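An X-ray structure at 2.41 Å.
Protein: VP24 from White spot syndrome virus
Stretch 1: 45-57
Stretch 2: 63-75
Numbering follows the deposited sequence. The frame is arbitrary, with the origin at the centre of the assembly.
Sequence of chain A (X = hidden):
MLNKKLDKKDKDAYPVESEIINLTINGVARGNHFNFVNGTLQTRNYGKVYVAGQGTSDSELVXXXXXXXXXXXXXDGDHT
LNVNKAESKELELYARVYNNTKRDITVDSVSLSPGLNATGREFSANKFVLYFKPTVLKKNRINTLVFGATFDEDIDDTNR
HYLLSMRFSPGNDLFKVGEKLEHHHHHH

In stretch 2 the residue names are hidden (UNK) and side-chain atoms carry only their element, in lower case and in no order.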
# COMPACT_ATOMS: atom_id res chain seq x y z
N ASN A 45 -18.19 7.36 0.85
CA ASN A 45 -18.67 7.08 -0.49
C ASN A 45 -19.39 5.74 -0.65
O ASN A 45 -19.98 5.49 -1.69
CB ASN A 45 -17.50 7.14 -1.48
CG ASN A 45 -16.78 8.48 -1.47
OD1 ASN A 45 -15.56 8.55 -1.26
ND2 ASN A 45 -17.52 9.55 -1.70
N TYR A 46 -19.33 4.89 0.37
CA TYR A 46 -19.85 3.53 0.22
C TYR A 46 -20.93 3.20 1.23
O TYR A 46 -21.24 2.03 1.45
CB TYR A 46 -18.68 2.53 0.29
CG TYR A 46 -17.79 2.70 -0.91
CD1 TYR A 46 -18.06 2.02 -2.09
CD2 TYR A 46 -16.74 3.60 -0.89
CE1 TYR A 46 -17.28 2.22 -3.21
CE2 TYR A 46 -15.96 3.80 -2.01
CZ TYR A 46 -16.23 3.11 -3.16
OH TYR A 46 -15.45 3.31 -4.27
N GLY A 47 -21.54 4.22 1.81
CA GLY A 47 -22.59 4.00 2.80
C GLY A 47 -22.02 3.40 4.06
O GLY A 47 -20.85 3.64 4.41
N LYS A 48 -22.84 2.61 4.76
CA LYS A 48 -22.43 2.00 6.02
C LYS A 48 -21.84 0.61 5.80
O LYS A 48 -22.44 -0.24 5.13
CB LYS A 48 -23.61 1.92 7.01
CG LYS A 48 -23.17 1.53 8.44
CD LYS A 48 -24.30 0.95 9.30
CE LYS A 48 -24.94 1.99 10.22
NZ LYS A 48 -24.19 2.24 11.51
N VAL A 49 -20.66 0.38 6.35
CA VAL A 49 -20.09 -0.95 6.30
C VAL A 49 -20.47 -1.68 7.57
O VAL A 49 -20.27 -1.17 8.67
CB VAL A 49 -18.57 -0.89 6.09
CG1 VAL A 49 -17.95 -2.23 6.36
CG2 VAL A 49 -18.27 -0.44 4.67
N TYR A 50 -21.05 -2.86 7.42
CA TYR A 50 -21.51 -3.66 8.55
C TYR A 50 -20.74 -4.97 8.58
O TYR A 50 -20.85 -5.80 7.66
CB TYR A 50 -23.02 -3.93 8.47
CG TYR A 50 -23.65 -4.62 9.67
CD1 TYR A 50 -24.58 -3.94 10.47
CD2 TYR A 50 -23.37 -5.94 9.99
CE1 TYR A 50 -25.18 -4.56 11.56
CE2 TYR A 50 -23.96 -6.56 11.08
CZ TYR A 50 -24.87 -5.86 11.86
OH TYR A 50 -25.46 -6.48 12.93
N VAL A 51 -19.99 -5.18 9.65
CA VAL A 51 -19.26 -6.41 9.79
C VAL A 51 -19.99 -7.33 10.76
O VAL A 51 -19.87 -7.17 11.97
CB VAL A 51 -17.82 -6.14 10.29
CG1 VAL A 51 -17.04 -7.43 10.39
CG2 VAL A 51 -17.11 -5.16 9.36
N ALA A 52 -20.74 -8.30 10.22
CA ALA A 52 -21.51 -9.25 11.04
C ALA A 52 -20.62 -10.21 11.81
O ALA A 52 -19.41 -10.26 11.61
CB ALA A 52 -22.49 -10.03 10.16
N GLY A 53 -21.23 -10.98 12.71
CA GLY A 53 -20.50 -12.00 13.43
C GLY A 53 -19.99 -13.12 12.52
O GLY A 53 -20.49 -13.32 11.41
N GLN A 54 -19.00 -13.86 12.99
CA GLN A 54 -18.42 -14.94 12.21
C GLN A 54 -19.45 -15.97 11.75
O GLN A 54 -20.41 -16.26 12.45
CB GLN A 54 -17.34 -15.64 13.02
CG GLN A 54 -17.84 -16.22 14.32
CD GLN A 54 -16.71 -16.54 15.28
OE1 GLN A 54 -15.91 -15.67 15.64
NE2 GLN A 54 -16.63 -17.80 15.70
N GLY A 55 -19.23 -16.50 10.55
CA GLY A 55 -20.04 -17.57 10.02
C GLY A 55 -21.50 -17.24 9.73
O GLY A 55 -22.34 -18.15 9.67
N THR A 56 -21.81 -15.97 9.56
CA THR A 56 -23.17 -15.55 9.25
C THR A 56 -23.62 -16.17 7.92
O THR A 56 -22.90 -16.09 6.92
CB THR A 56 -23.28 -14.02 9.19
OG1 THR A 56 -22.91 -13.47 10.46
CG2 THR A 56 -24.68 -13.58 8.86
N SER A 57 -24.79 -16.78 7.91
CA SER A 57 -25.29 -17.44 6.71
C SER A 57 -25.72 -16.41 5.68
O SER A 57 -26.00 -15.26 6.03
CB SER A 57 -26.47 -18.34 7.03
OG SER A 57 -27.61 -17.55 7.30
N UNK A 63 -29.96 -9.39 5.56
CA UNK A 63 -30.94 -8.70 6.40
C UNK A 63 -30.28 -7.66 7.32
O UNK A 63 -30.97 -6.85 7.95
n UNK A 63 -34.13 -13.49 8.46
c UNK A 63 -31.72 -9.71 7.24
c UNK A 63 -32.40 -10.78 6.38
c UNK A 63 -33.53 -11.51 7.11
c UNK A 63 -33.01 -12.61 8.01
N UNK A 64 -28.95 -7.66 7.38
CA UNK A 64 -28.24 -6.74 8.26
C UNK A 64 -28.43 -5.29 7.84
O UNK A 64 -28.75 -5.00 6.68
c UNK A 64 -26.71 -10.25 10.44
n UNK A 64 -26.93 -10.53 11.88
c UNK A 64 -26.49 -8.51 8.71
c UNK A 64 -26.76 -7.09 8.31
c UNK A 64 -26.96 -8.81 10.10
N UNK A 65 -28.24 -4.39 8.79
CA UNK A 65 -28.54 -2.98 8.57
C UNK A 65 -27.29 -2.24 8.10
O UNK A 65 -26.56 -1.66 8.90
c UNK A 65 -32.45 -2.35 11.70
n UNK A 65 -32.79 -2.44 13.15
c UNK A 65 -30.57 -2.49 10.03
c UNK A 65 -29.07 -2.33 9.85
c UNK A 65 -30.95 -2.54 11.51
N UNK A 66 -27.07 -2.25 6.79
CA UNK A 66 -25.93 -1.57 6.21
C UNK A 66 -26.00 -1.61 4.71
O UNK A 66 -26.90 -2.19 4.15
N UNK A 67 -25.02 -0.99 4.08
CA UNK A 67 -24.96 -0.94 2.63
C UNK A 67 -24.04 -2.03 2.05
O UNK A 67 -24.23 -2.49 0.92
o UNK A 67 -25.20 2.23 3.62
o UNK A 67 -26.49 1.72 1.90
c UNK A 67 -24.50 0.45 2.18
c UNK A 67 -25.47 1.55 2.60
N UNK A 68 -23.04 -2.40 2.84
CA UNK A 68 -22.08 -3.45 2.50
C UNK A 68 -21.92 -4.33 3.74
O UNK A 68 -21.59 -3.82 4.82
c UNK A 68 -19.71 -3.95 1.82
c UNK A 68 -19.61 -1.19 0.49
c UNK A 68 -20.71 -2.86 2.07
c UNK A 68 -20.85 -1.99 0.82
N UNK A 69 -22.19 -5.63 3.60
CA UNK A 69 -22.21 -6.53 4.75
C UNK A 69 -21.14 -7.59 4.58
O UNK A 69 -21.09 -8.28 3.56
c UNK A 69 -23.76 -7.76 6.36
c UNK A 69 -24.92 -5.12 5.43
c UNK A 69 -24.73 -6.31 4.52
c UNK A 69 -23.59 -7.23 4.92
N UNK A 70 -20.31 -7.76 5.60
CA UNK A 70 -19.23 -8.72 5.54
C UNK A 70 -19.32 -9.74 6.66
O UNK A 70 -19.72 -9.40 7.78
c UNK A 70 -16.00 -6.95 4.43
c UNK A 70 -17.87 -8.03 5.60
c UNK A 70 -17.99 -5.58 5.07
c UNK A 70 -17.50 -6.94 4.60
N UNK A 71 -18.92 -10.97 6.37
CA UNK A 71 -18.70 -11.99 7.39
C UNK A 71 -17.47 -12.82 7.01
O UNK A 71 -17.24 -13.11 5.84
c UNK A 71 -20.26 -13.69 6.31
c UNK A 71 -19.95 -12.91 7.58
o UNK A 71 -19.71 -13.83 8.65
N UNK A 72 -16.65 -13.18 8.00
CA UNK A 72 -15.57 -14.12 7.77
C UNK A 72 -16.04 -15.51 8.18
O UNK A 72 -16.71 -15.66 9.20
o UNK A 72 -14.60 -13.49 9.91
c UNK A 72 -14.32 -13.71 8.55
N UNK A 73 -15.71 -16.51 7.37
CA UNK A 73 -16.11 -17.90 7.63
C UNK A 73 -14.94 -18.68 8.19
O UNK A 73 -13.78 -18.42 7.84
c UNK A 73 -18.90 -17.41 6.58
c UNK A 73 -18.42 -18.84 4.55
c UNK A 73 -17.82 -17.91 5.62
c UNK A 73 -16.65 -18.58 6.36
N UNK A 74 -15.23 -19.62 9.07
CA UNK A 74 -14.20 -20.39 9.74
C UNK A 74 -14.41 -21.87 9.42
O UNK A 74 -15.25 -22.22 8.60
c UNK A 74 -14.13 -18.61 11.56
c UNK A 74 -12.79 -18.01 11.10
c UNK A 74 -14.36 -18.33 13.04
c UNK A 74 -14.22 -20.12 11.24
N UNK A 75 -13.64 -22.75 10.05
CA UNK A 75 -13.84 -24.17 9.78
C UNK A 75 -13.40 -24.66 8.40
O UNK A 75 -13.52 -23.94 7.40

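Position 63 carries four carbons in a row ending in a nitrogen. It touches nothing on stretch 1. This is Lys63.

Position 64 has the same unbranched chain, four carbons and a terminal nitrogen. Its first side-chain carbon lies over one face of the Tyr50 ring, 4.0 Å from CB to the ring centroid. This is Lys64. Its CE also comes within 4.2 Å of Ala52 CB and 4.2 Å of Thr56 CG2, so the aliphatic part of the chain does the packing.

Position 65 again shows four carbons and a terminal nitrogen. The end of this chain leads away from stretch 1. This is Lys65. Its backbone O makes the contact, 3.4 Å from Tyr50 CD1 and 3.5 Å from Lys48 CD.

Position 66 has no side-chain atoms. This is Gly66. An ideal CB here would sit 3.0 Å from Tyr50 CB, a clash, so the close approach depends on the bare backbone.

Position 67 has two carbons, the second carrying two oxygens. One oxygen accepts a hydrogen bond from Lys48 N at 2.6 Å, nearly straight at 171°. The short carboxylate is Asp67. Its own backbone N donates to Lys48 O at 2.9 Å, so side chain and backbone together grip one residue. The acceptor OD2 is also 3.3 Å from Gly47 CA, where an ideal CB would clash with it.

Position 68 has four carbons, forked at the first, with one arm two carbons long. The end of that arm lies 3.8 Å from Tyr46 CB. This is Ile68. It pairs with Val49, and Val49 CG2 is 4.3 Å from Ile68 CB.

Position 69 repeats that pattern of four carbons forked at the first. The longer arm ends 3.8 Å from Tyr50 CB. This is Ile69, on the same face of the sheet as Tyr50.

Position 70 has four carbons forked at the second. One tip is 3.6 Å from Val49 CG1. This is Leu70, and that tip, CD1, also lies 4.4 Å from Val51 CG2.

Position 71 has one carbon carrying an oxygen and a carbon. The oxygen donates to Gly53 O at 2.9 Å and accepts from Thr56 N at 3.1 Å. This is Thr71.

Position 72 has one carbon, then one oxygen. The oxygen is bonded elsewhere in the structure. This is Ser72. Its backbone O accepts from Gly55 N at 3.0 Å.

Position 73 has four carbons forked at the second. One tip is 3.6 Å from Gly55 CA. This is Leu73.

Position 74 has the same fork. One tip is 3.5 Å from Gln54 NE2. This is Leu74.

Position 75 has no side-chain atoms and no contact. Its positive phi suits Gly75.

The contact is a parallel strand pairing. Tyr50 N donates to Ile68 O at 2.8 Å, and Leu70 N to Tyr50 O at 2.9 Å. Val49, Val51, Ile68 and Leu70 share one face. Asp67 secures the start, while Thr71 holds the Gly53 to Thr56 turn.

Stretch 2 (63-75) KKKGDIILTSLLG
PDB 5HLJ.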